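Local coordinates for pesticidial crystal protein CRY2AA (Bacillus thuringiensis serovar kurstaki, PDB 1I5P) that lyses midgut epithelial cells of mosquito and moth larvae by colloid-osmotic swelling after binding to them, at residues 49-54 with 91-96; 99-104 with 169-174; 176-181 with 250-255; 244-249 with 273-278. All blocks are in the same frame, centred on the assembly; numbering follows the deposited sequence.

Interaction 1: residues 49-54 with 91-96; sequences YVAPVV and QDILRE
The side chain of Glu96 lies against the backbone of Tyr49 and Ala51, its CB 3.0 Å from Tyr49 O. The extended chain beyond CG sets the carboxylate beside the backbone of these two residues. There OE2 stands 3.9 Å from Ala51 CA, while OE1 comes within 3.1 Å of Tyr49 O, a pair of acceptors with no bond between them. Lys42 of helix 31-44 probably offsets the repulsion: its NZ forms a salt bridge with Glu96 OE1 and a hydrogen bond with the neighbouring Val50 O. Tyr49 crosses Glu96 at about a right angle, ring and carboxylate planes 80° apart, with ring atom CD2 3.7 Å from OE1.

One turn earlier on the helix, Asp92 brings OD2 to 3.6 Å from Ala51 CB and to 2.7 Å from Glu96 OE2. Two carboxylate oxygens this close suggest that one of the acids is protonated.

Ala51 CB also rests on Ile93, 3.6 Å from CG1. With its CG1 anti to the carbonyl carbon (chi1 -78°) and the chain extended to CD1, Ile93 reaches past the alanine to Val53 and Val54, which lead into helix 53-65. Its CD1 meets Val53 CG1 at 3.8 Å and, more loosely, Val54 CG1. Asn251 of helix 238-259 and Leu176 of helix 170-193 also touch Ile93.

The polar end of the contact is thus held through lysine and the apolar end by branched side chains. A loop leading into one helix is laid across another in this way within the alpha-helical bundle that forms the N-terminal domain of three-domain Cry toxins.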
# COMPACT_ATOMS: atom_id res chain seq x y z
N TYR A 49 -12.83 -11.39 -0.60
CA TYR A 49 -13.21 -12.24 0.52
C TYR A 49 -12.49 -11.64 1.71
O TYR A 49 -12.34 -12.25 2.76
CB TYR A 49 -12.79 -13.70 0.30
CG TYR A 49 -13.83 -14.50 -0.46
CD1 TYR A 49 -13.78 -14.61 -1.85
CD2 TYR A 49 -14.92 -15.07 0.20
CE1 TYR A 49 -14.78 -15.27 -2.56
CE2 TYR A 49 -15.93 -15.72 -0.50
CZ TYR A 49 -15.86 -15.81 -1.88
OH TYR A 49 -16.89 -16.43 -2.56
N VAL A 50 -12.04 -10.40 1.52
CA VAL A 50 -11.35 -9.66 2.57
C VAL A 50 -12.40 -9.17 3.56
O VAL A 50 -13.42 -8.61 3.16
CB VAL A 50 -10.59 -8.43 2.00
CG1 VAL A 50 -10.04 -7.58 3.15
CG2 VAL A 50 -9.46 -8.89 1.10
N ALA A 51 -12.14 -9.40 4.84
CA ALA A 51 -13.05 -8.95 5.89
C ALA A 51 -12.85 -7.45 6.04
O ALA A 51 -11.74 -6.99 6.31
CB ALA A 51 -12.72 -9.66 7.19
N PRO A 52 -13.92 -6.66 5.86
CA PRO A 52 -13.86 -5.20 5.98
C PRO A 52 -13.21 -4.67 7.25
O PRO A 52 -12.62 -3.58 7.24
CB PRO A 52 -15.32 -4.79 5.86
CG PRO A 52 -16.07 -6.00 6.36
CD PRO A 52 -15.31 -7.09 5.65
N VAL A 53 -13.32 -5.40 8.36
CA VAL A 53 -12.72 -4.95 9.60
C VAL A 53 -11.21 -4.69 9.46
O VAL A 53 -10.65 -3.83 10.15
CB VAL A 53 -12.94 -5.98 10.74
CG1 VAL A 53 -12.15 -7.25 10.47
CG2 VAL A 53 -12.53 -5.37 12.07
N VAL A 54 -10.54 -5.42 8.57
CA VAL A 54 -9.10 -5.22 8.40
C VAL A 54 -8.83 -3.80 7.94
O VAL A 54 -7.85 -3.17 8.35
CB VAL A 54 -8.48 -6.24 7.39
CG1 VAL A 54 -8.83 -7.66 7.81
CG2 VAL A 54 -8.97 -5.95 5.98
N GLN A 91 -13.46 -14.70 13.68
CA GLN A 91 -13.86 -15.99 13.14
C GLN A 91 -14.11 -15.86 11.64
O GLN A 91 -13.77 -16.75 10.88
CB GLN A 91 -15.12 -16.52 13.82
CG GLN A 91 -14.97 -16.78 15.32
CD GLN A 91 -16.23 -17.36 15.94
OE1 GLN A 91 -17.32 -17.24 15.38
NE2 GLN A 91 -16.08 -17.98 17.10
N ASP A 92 -14.69 -14.74 11.23
CA ASP A 92 -14.98 -14.52 9.81
C ASP A 92 -13.70 -14.32 9.00
O ASP A 92 -13.62 -14.74 7.84
CB ASP A 92 -15.89 -13.31 9.64
CG ASP A 92 -16.08 -12.93 8.19
OD1 ASP A 92 -16.83 -13.64 7.48
OD2 ASP A 92 -15.47 -11.93 7.76
N ILE A 93 -12.71 -13.67 9.59
CA ILE A 93 -11.44 -13.46 8.91
C ILE A 93 -10.85 -14.82 8.56
O ILE A 93 -10.42 -15.05 7.43
CB ILE A 93 -10.45 -12.69 9.80
CG1 ILE A 93 -10.81 -11.20 9.81
CG2 ILE A 93 -9.02 -12.91 9.31
CD1 ILE A 93 -9.97 -10.36 10.76
N LEU A 94 -10.85 -15.73 9.53
CA LEU A 94 -10.33 -17.07 9.33
C LEU A 94 -11.12 -17.81 8.26
O LEU A 94 -10.54 -18.44 7.38
CB LEU A 94 -10.40 -17.89 10.62
CG LEU A 94 -10.16 -19.39 10.40
CD1 LEU A 94 -8.72 -19.65 9.96
CD2 LEU A 94 -10.47 -20.14 11.69
N ARG A 95 -12.44 -17.74 8.35
CA ARG A 95 -13.26 -18.45 7.39
C ARG A 95 -13.20 -17.88 5.98
O ARG A 95 -13.23 -18.63 5.01
CB ARG A 95 -14.69 -18.53 7.90
CG ARG A 95 -14.76 -19.32 9.21
CD ARG A 95 -13.76 -20.49 9.18
NE ARG A 95 -13.90 -21.44 10.28
CZ ARG A 95 -14.60 -22.57 10.21
NH1 ARG A 95 -15.24 -22.89 9.10
NH2 ARG A 95 -14.65 -23.38 11.25
N GLU A 96 -13.10 -16.56 5.85
CA GLU A 96 -13.00 -15.99 4.52
C GLU A 96 -11.61 -16.25 3.96
O GLU A 96 -11.42 -16.31 2.75
CB GLU A 96 -13.31 -14.49 4.54
CG GLU A 96 -14.74 -14.17 4.93
CD GLU A 96 -15.24 -12.87 4.34
OE1 GLU A 96 -15.38 -12.80 3.11
OE2 GLU A 96 -15.51 -11.92 5.11

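Interaction 2: residues 99-104 with 169-174; sequences QFLNQR and YQLLLL
Leu101 and Leu172 form the centre of the contact. Leu101 points CD1 at the start of helix 170-193, where it sits 4.0 Å from Leu172 CA and equally far from Leu171 CD2. Leu172 answers with CD2, 3.4 Å from Gln103 O and 3.8 Å from Gln103 CB. The side chains of Gln103 and Leu172 slide past each other in opposite directions.

Polar contact is made through one water, which accepts from Gln103 NE2 at 2.8 Å and from Leu172 N at 3.0 Å. It thus takes up a backbone N-H near the start of helix 170-193. Close by, Tyr169 brings ring atom CE2 to 3.6 Å from Arg104 O.

Further out, Asn102 leaves the helix with positive phi (64°), and the chain then runs on extended through Gln103 and Arg104. Arg104 NE is held by a salt bridge to Glu98, while Phe244 of helix 238-259 touches both Leu101 and Leu171. Here the C-terminal end of helix 88-101 and its exit loop meet the beginning of helix 170-193, within the helical bundle of the N-terminal, pore-forming domain of Cry toxins.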
# COMPACT_ATOMS: atom_id res chain seq x y z
N GLN A 99 -11.72 -19.70 2.61
CA GLN A 99 -12.39 -19.71 1.32
C GLN A 99 -11.49 -19.14 0.23
O GLN A 99 -11.44 -19.67 -0.88
CB GLN A 99 -13.70 -18.93 1.39
CG GLN A 99 -14.56 -19.03 0.14
CD GLN A 99 -16.02 -18.69 0.40
OE1 GLN A 99 -16.40 -18.40 1.54
NE2 GLN A 99 -16.84 -18.71 -0.64
N PHE A 100 -10.77 -18.06 0.55
CA PHE A 100 -9.88 -17.42 -0.42
C PHE A 100 -8.73 -18.33 -0.84
O PHE A 100 -8.43 -18.45 -2.02
CB PHE A 100 -9.30 -16.12 0.15
CG PHE A 100 -8.40 -15.39 -0.81
CD1 PHE A 100 -8.92 -14.73 -1.91
CD2 PHE A 100 -7.02 -15.39 -0.63
CE1 PHE A 100 -8.09 -14.07 -2.82
CE2 PHE A 100 -6.17 -14.74 -1.53
CZ PHE A 100 -6.71 -14.08 -2.63
N LEU A 101 -8.07 -18.96 0.13
CA LEU A 101 -6.93 -19.82 -0.17
C LEU A 101 -7.32 -21.25 -0.53
O LEU A 101 -6.50 -22.01 -1.06
CB LEU A 101 -5.98 -19.85 1.03
CG LEU A 101 -5.38 -18.51 1.45
CD1 LEU A 101 -4.55 -18.71 2.71
CD2 LEU A 101 -4.53 -17.94 0.32
N ASN A 102 -8.57 -21.61 -0.26
CA ASN A 102 -9.06 -22.95 -0.50
C ASN A 102 -8.29 -23.90 0.41
O ASN A 102 -7.94 -25.01 0.02
CB ASN A 102 -8.90 -23.36 -1.97
CG ASN A 102 -9.61 -24.67 -2.29
OD1 ASN A 102 -10.54 -25.07 -1.59
ND2 ASN A 102 -9.18 -25.34 -3.36
N GLN A 103 -8.01 -23.43 1.62
CA GLN A 103 -7.30 -24.23 2.62
C GLN A 103 -8.16 -24.23 3.88
O GLN A 103 -8.82 -23.25 4.20
CB GLN A 103 -5.93 -23.62 2.96
CG GLN A 103 -4.95 -23.50 1.80
CD GLN A 103 -3.56 -23.05 2.24
OE1 GLN A 103 -2.77 -22.53 1.44
NE2 GLN A 103 -3.24 -23.27 3.52
N ARG A 104 -8.13 -25.35 4.60
CA ARG A 104 -8.91 -25.47 5.81
C ARG A 104 -8.07 -26.00 6.96
O ARG A 104 -7.17 -26.80 6.76
CB ARG A 104 -10.10 -26.40 5.59
CG ARG A 104 -11.27 -25.75 4.87
CD ARG A 104 -12.52 -25.86 5.72
NE ARG A 104 -12.26 -25.34 7.06
CZ ARG A 104 -12.68 -25.91 8.19
NH1 ARG A 104 -13.37 -27.04 8.14
NH2 ARG A 104 -12.38 -25.37 9.36
N TYR A 169 -0.37 -24.61 8.86
CA TYR A 169 -1.40 -23.62 8.56
C TYR A 169 -0.93 -22.20 8.80
O TYR A 169 -1.74 -21.31 9.04
CB TYR A 169 -2.63 -23.87 9.43
CG TYR A 169 -3.01 -25.31 9.57
CD1 TYR A 169 -2.56 -26.07 10.65
CD2 TYR A 169 -3.83 -25.93 8.63
CE1 TYR A 169 -2.92 -27.41 10.79
CE2 TYR A 169 -4.20 -27.27 8.76
CZ TYR A 169 -3.74 -28.00 9.85
OH TYR A 169 -4.10 -29.32 10.00
N GLN A 170 0.38 -21.97 8.71
CA GLN A 170 0.91 -20.64 8.97
C GLN A 170 0.36 -19.55 8.05
O GLN A 170 0.03 -18.47 8.52
CB GLN A 170 2.44 -20.65 8.91
CG GLN A 170 3.07 -21.70 9.81
CD GLN A 170 4.51 -21.39 10.15
OE1 GLN A 170 5.32 -21.08 9.27
NE2 GLN A 170 4.85 -21.48 11.43
N LEU A 171 0.24 -19.84 6.75
CA LEU A 171 -0.29 -18.83 5.83
C LEU A 171 -1.77 -18.61 6.06
O LEU A 171 -2.26 -17.48 6.03
CB LEU A 171 -0.07 -19.25 4.37
CG LEU A 171 -0.52 -18.21 3.34
CD1 LEU A 171 0.48 -17.04 3.32
CD2 LEU A 171 -0.60 -18.85 1.96
N LEU A 172 -2.50 -19.70 6.29
CA LEU A 172 -3.93 -19.61 6.52
C LEU A 172 -4.27 -18.81 7.78
O LEU A 172 -5.28 -18.11 7.82
CB LEU A 172 -4.52 -21.02 6.63
CG LEU A 172 -6.03 -21.12 6.86
CD1 LEU A 172 -6.76 -20.14 5.94
CD2 LEU A 172 -6.50 -22.55 6.61
N LEU A 173 -3.42 -18.92 8.78
CA LEU A 173 -3.61 -18.23 10.05
C LEU A 173 -2.93 -16.87 10.10
O LEU A 173 -3.13 -16.11 11.04
CB LEU A 173 -3.08 -19.10 11.19
CG LEU A 173 -3.79 -20.44 11.42
CD1 LEU A 173 -2.98 -21.30 12.38
CD2 LEU A 173 -5.18 -20.18 11.98
N LEU A 174 -2.14 -16.55 9.08
CA LEU A 174 -1.41 -15.28 9.06
C LEU A 174 -2.29 -14.04 9.34
O LEU A 174 -1.89 -13.17 10.12
CB LEU A 174 -0.65 -15.12 7.75
CG LEU A 174 0.53 -14.14 7.78
CD1 LEU A 174 1.52 -14.52 8.89
CD2 LEU A 174 1.23 -14.12 6.43
O HOH W 1 -1.46 -22.40 5.44

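Interaction 3: residues 176-181 with 250-255; sequences LFAQAA and LNVFEY
Asn251 meets Ala178 through its backbone, with O 3.6 Å from Ala178 CB. A water lies 2.7 Å from Asn251 O and accepts from Gln179 NE2 at 3.0 Å, so it probably bridges the two helices. The side-chain amide of Asn251 is anchored elsewhere, its ND2 bonded to Tyr247 O.

Val252, in a wider pi-type turn, offers CA and CG2 to the same alanine methyl; CG2 is 4.2 Å from Ala178 CB. Ala178 and Val252 are the closest backbone pair, their CA atoms 5.5 Å apart, and the small alanine side chain suits this approach.

Tyr255 places CD1 4.1 Å from Ala178 CB and extends its hydroxyl to Gln179. A bend at chi2 turns CD of Gln179 toward Tyr255, and its NE2 lies 2.9 Å from Tyr255 OH, a weak bond with an N-H...O angle of 142°. Amide and ring planes stand 78° apart. The hydroxyl has a second, weak bond to Val54 O.

The segment axes run 8.7 Å apart and cross at 35°. Helix 53-65 packs on Tyr255, helix 88-101 touches Gln179, and helix 202-232 meets Val252, which puts helix 238-259 deep among its neighbours in the bundle.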
# COMPACT_ATOMS: atom_id res chain seq x y z
N LEU A 176 -5.03 -13.82 11.06
CA LEU A 176 -5.36 -13.84 12.48
C LEU A 176 -4.14 -13.49 13.32
O LEU A 176 -4.23 -12.70 14.26
CB LEU A 176 -5.88 -15.23 12.90
CG LEU A 176 -7.25 -15.68 12.39
CD1 LEU A 176 -7.67 -16.94 13.15
CD2 LEU A 176 -8.29 -14.59 12.62
N PHE A 177 -2.99 -14.06 12.98
CA PHE A 177 -1.78 -13.76 13.73
C PHE A 177 -1.46 -12.27 13.65
O PHE A 177 -1.05 -11.66 14.64
CB PHE A 177 -0.59 -14.57 13.21
CG PHE A 177 0.72 -14.16 13.83
CD1 PHE A 177 1.05 -14.57 15.12
CD2 PHE A 177 1.58 -13.28 13.17
CE1 PHE A 177 2.21 -14.10 15.74
CE2 PHE A 177 2.74 -12.82 13.78
CZ PHE A 177 3.05 -13.23 15.07
N ALA A 178 -1.66 -11.68 12.48
CA ALA A 178 -1.40 -10.26 12.30
C ALA A 178 -2.28 -9.44 13.23
O ALA A 178 -1.81 -8.50 13.87
CB ALA A 178 -1.66 -9.85 10.86
N GLN A 179 -3.56 -9.80 13.32
CA GLN A 179 -4.47 -9.10 14.21
C GLN A 179 -4.00 -9.24 15.66
O GLN A 179 -4.02 -8.28 16.42
CB GLN A 179 -5.90 -9.64 14.07
CG GLN A 179 -6.62 -9.26 12.78
CD GLN A 179 -6.72 -7.76 12.56
OE1 GLN A 179 -6.70 -6.98 13.52
NE2 GLN A 179 -6.83 -7.34 11.30
N ALA A 180 -3.57 -10.45 16.03
CA ALA A 180 -3.10 -10.70 17.39
C ALA A 180 -1.79 -9.95 17.65
O ALA A 180 -1.57 -9.44 18.75
CB ALA A 180 -2.90 -12.20 17.62
N ALA A 181 -0.93 -9.89 16.65
CA ALA A 181 0.33 -9.17 16.78
C ALA A 181 -0.01 -7.70 16.98
O ALA A 181 0.66 -7.00 17.73
CB ALA A 181 1.19 -9.37 15.53
N LEU A 250 -3.67 -6.41 2.64
CA LEU A 250 -4.74 -5.79 3.42
C LEU A 250 -4.94 -6.47 4.77
O LEU A 250 -5.25 -5.80 5.76
CB LEU A 250 -6.06 -5.84 2.64
CG LEU A 250 -6.20 -4.84 1.49
CD1 LEU A 250 -7.49 -5.11 0.72
CD2 LEU A 250 -6.20 -3.43 2.05
N ASN A 251 -4.74 -7.78 4.80
CA ASN A 251 -4.91 -8.58 6.01
C ASN A 251 -3.67 -8.68 6.88
O ASN A 251 -3.77 -8.95 8.08
CB ASN A 251 -5.32 -10.01 5.64
CG ASN A 251 -6.81 -10.18 5.51
OD1 ASN A 251 -7.52 -10.32 6.51
ND2 ASN A 251 -7.30 -10.15 4.28
N VAL A 252 -2.51 -8.47 6.27
CA VAL A 252 -1.26 -8.61 7.01
C VAL A 252 -0.21 -7.51 6.92
O VAL A 252 0.22 -6.98 7.93
CB VAL A 252 -0.57 -9.95 6.62
CG1 VAL A 252 0.74 -10.10 7.38
CG2 VAL A 252 -1.51 -11.12 6.90
N PHE A 253 0.20 -7.15 5.71
CA PHE A 253 1.27 -6.17 5.59
C PHE A 253 1.00 -4.71 5.85
O PHE A 253 1.94 -3.93 6.06
CB PHE A 253 2.00 -6.40 4.27
CG PHE A 253 2.60 -7.77 4.19
CD1 PHE A 253 1.97 -8.78 3.46
CD2 PHE A 253 3.70 -8.10 4.97
CE1 PHE A 253 2.43 -10.09 3.51
CE2 PHE A 253 4.17 -9.40 5.04
CZ PHE A 253 3.53 -10.40 4.31
N GLU A 254 -0.27 -4.31 5.86
CA GLU A 254 -0.60 -2.93 6.18
C GLU A 254 -0.18 -2.80 7.64
O GLU A 254 0.31 -1.76 8.07
CB GLU A 254 -2.10 -2.69 6.05
CG GLU A 254 -2.49 -2.08 4.73
CD GLU A 254 -1.89 -0.69 4.54
OE1 GLU A 254 -1.33 -0.44 3.45
OE2 GLU A 254 -1.99 0.14 5.47
N TYR A 255 -0.37 -3.88 8.39
CA TYR A 255 -0.01 -3.90 9.81
C TYR A 255 1.49 -3.98 9.99
O TYR A 255 2.06 -3.26 10.80
CB TYR A 255 -0.69 -5.09 10.49
CG TYR A 255 -2.19 -5.07 10.32
CD1 TYR A 255 -2.85 -6.14 9.70
CD2 TYR A 255 -2.95 -3.98 10.74
CE1 TYR A 255 -4.24 -6.10 9.51
CE2 TYR A 255 -4.33 -3.94 10.56
CZ TYR A 255 -4.97 -5.00 9.95
OH TYR A 255 -6.33 -4.94 9.79
O HOH W 2 -6.10 -9.56 9.35

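Interaction 4: residues 244-249 with 273-278; sequences FRTYMF and ANLYAS
This is a helix-to-strand junction between the N-terminal helical bundle and the beta-rich middle domain, where helix 238-259 lies against strand 275-278 with the segments running at 149° to each other. Arg245 carries it. Its chain is extended from CG to NE, and the guanidinium grips Asn274 O end-on with two nitrogens, NH1 at 2.8 Å and NH2 at 3.0 Å. The oxygen lies in the guanidinium plane, whereas both nitrogens approach it from one face of the carbonyl, some 37° above its plane.

The guanidinium is also sandwiched. Tyr276 CE1 stands over the centre of one face, 3.5 Å from Arg245 CZ, and Phe249 CE1 covers the opposite face towards the rim. Tyr276 meets the cation with its edge, the two planes 62° apart.

Ala273 CB packs at the edge of the Phe249 ring, 3.4 Å from CE2. Thr246 CG2 touches Leu275 CD2 at about a right angle between the side chains. One water is bonded to Arg245 NH1, Thr246 OG1 and Tyr276 N; another is bonded to Thr246 OG1 and to Tyr276 O, 2.8 Å away. Thr246 OG1 is also bonded to Leu242 O.

A buried cation whose hydrogen-bond partners here are a backbone carbonyl and a water would be expected to polarise Asn274 O, while the two-nitrogen grip on a single oxygen and the two aromatic neighbours should restrict the guanidinium's rotation at the domain boundary.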
# COMPACT_ATOMS: atom_id res chain seq x y z
N PHE A 244 -3.84 -12.41 -4.62
CA PHE A 244 -3.21 -13.10 -3.52
C PHE A 244 -2.43 -12.06 -2.73
O PHE A 244 -2.46 -12.05 -1.50
CB PHE A 244 -2.24 -14.17 -4.03
CG PHE A 244 -1.49 -14.89 -2.94
CD1 PHE A 244 -2.11 -15.86 -2.16
CD2 PHE A 244 -0.16 -14.58 -2.68
CE1 PHE A 244 -1.42 -16.51 -1.14
CE2 PHE A 244 0.54 -15.22 -1.65
CZ PHE A 244 -0.09 -16.19 -0.88
N ARG A 245 -1.73 -11.18 -3.44
CA ARG A 245 -0.94 -10.13 -2.80
C ARG A 245 -1.83 -9.13 -2.09
O ARG A 245 -1.58 -8.76 -0.94
CB ARG A 245 -0.08 -9.39 -3.84
CG ARG A 245 0.64 -8.17 -3.28
CD ARG A 245 1.51 -7.50 -4.34
NE ARG A 245 2.15 -6.29 -3.83
CZ ARG A 245 1.49 -5.17 -3.54
NH1 ARG A 245 0.18 -5.09 -3.70
NH2 ARG A 245 2.16 -4.12 -3.07
N THR A 246 -2.88 -8.69 -2.78
CA THR A 246 -3.81 -7.74 -2.21
C THR A 246 -4.41 -8.27 -0.92
O THR A 246 -4.44 -7.57 0.09
CB THR A 246 -4.95 -7.42 -3.20
OG1 THR A 246 -4.42 -6.64 -4.28
CG2 THR A 246 -6.07 -6.66 -2.51
N TYR A 247 -4.88 -9.52 -0.97
CA TYR A 247 -5.48 -10.14 0.19
C TYR A 247 -4.53 -10.09 1.39
O TYR A 247 -4.91 -9.67 2.48
CB TYR A 247 -5.86 -11.60 -0.11
CG TYR A 247 -6.76 -12.19 0.95
CD1 TYR A 247 -8.15 -12.21 0.79
CD2 TYR A 247 -6.23 -12.66 2.15
CE1 TYR A 247 -8.99 -12.68 1.80
CE2 TYR A 247 -7.06 -13.13 3.17
CZ TYR A 247 -8.43 -13.14 2.99
OH TYR A 247 -9.24 -13.57 4.01
N MET A 248 -3.28 -10.52 1.18
CA MET A 248 -2.29 -10.52 2.25
C MET A 248 -1.82 -9.12 2.66
O MET A 248 -1.51 -8.88 3.83
CB MET A 248 -1.09 -11.38 1.85
CG MET A 248 -1.39 -12.88 1.79
SD MET A 248 -1.96 -13.55 3.37
CE MET A 248 -2.98 -14.95 2.84
N PHE A 249 -1.77 -8.20 1.71
CA PHE A 249 -1.34 -6.85 2.06
C PHE A 249 -2.40 -6.15 2.92
O PHE A 249 -2.06 -5.39 3.83
CB PHE A 249 -1.03 -6.04 0.80
CG PHE A 249 0.43 -6.03 0.45
CD1 PHE A 249 1.07 -7.19 0.01
CD2 PHE A 249 1.19 -4.87 0.62
CE1 PHE A 249 2.44 -7.20 -0.25
CE2 PHE A 249 2.56 -4.87 0.36
CZ PHE A 249 3.19 -6.03 -0.08
N ALA A 273 1.69 0.82 0.64
CA ALA A 273 1.94 -0.04 -0.50
C ALA A 273 0.78 0.03 -1.48
O ALA A 273 -0.35 0.34 -1.09
CB ALA A 273 2.13 -1.48 -0.04
N ASN A 274 1.05 -0.23 -2.75
CA ASN A 274 0.00 -0.22 -3.76
C ASN A 274 -0.80 -1.51 -3.68
O ASN A 274 -0.39 -2.46 -3.03
CB ASN A 274 0.59 -0.15 -5.17
CG ASN A 274 1.31 1.15 -5.46
OD1 ASN A 274 0.84 2.23 -5.11
ND2 ASN A 274 2.45 1.04 -6.13
N LEU A 275 -1.94 -1.50 -4.35
CA LEU A 275 -2.79 -2.68 -4.47
C LEU A 275 -2.99 -2.71 -5.98
O LEU A 275 -3.45 -1.73 -6.56
CB LEU A 275 -4.15 -2.48 -3.77
CG LEU A 275 -4.16 -2.38 -2.24
CD1 LEU A 275 -5.60 -2.28 -1.77
CD2 LEU A 275 -3.48 -3.60 -1.63
N TYR A 276 -2.61 -3.81 -6.63
CA TYR A 276 -2.76 -3.90 -8.08
C TYR A 276 -3.93 -4.78 -8.46
O TYR A 276 -4.14 -5.84 -7.88
CB TYR A 276 -1.50 -4.48 -8.73
CG TYR A 276 -0.22 -3.84 -8.26
CD1 TYR A 276 0.48 -4.37 -7.18
CD2 TYR A 276 0.28 -2.71 -8.89
CE1 TYR A 276 1.67 -3.78 -6.74
CE2 TYR A 276 1.46 -2.11 -8.46
CZ TYR A 276 2.15 -2.64 -7.40
OH TYR A 276 3.32 -2.04 -7.00
N ALA A 277 -4.68 -4.33 -9.46
CA ALA A 277 -5.83 -5.07 -9.93
C ALA A 277 -5.74 -5.29 -11.43
O ALA A 277 -5.33 -4.40 -12.17
CB ALA A 277 -7.10 -4.32 -9.59
N SER A 278 -6.10 -6.49 -11.86
CA SER A 278 -6.12 -6.82 -13.28
C SER A 278 -7.46 -7.52 -13.50
O SER A 278 -8.12 -7.92 -12.54
CB SER A 278 -4.94 -7.73 -13.67
OG SER A 278 -5.11 -9.06 -13.21
O HOH W 3 -2.09 -6.42 -5.36
O HOH W 4 -5.91 -7.35 -6.40

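In the fold
From the N terminus, interaction 1 comes first, closing a largely helical loop of 36 residues between the entry to helix 53-65 and helix 88-101. Interaction 2 follows in series, reusing helix 88-101 and joining its end to the start of helix 170-193 across 64 residues. That helix carries on into interaction 3, whose partner is helix 238-259. Interaction 4 uses the preceding turns of helix 238-259, so interactions 3 and 4 cross along the chain, their segments alternating. Interactions 1, 2 and 3 knit together the helical bundle, with centres 11 to 14 Å apart; interaction 4 carries the tie on to the middle domain.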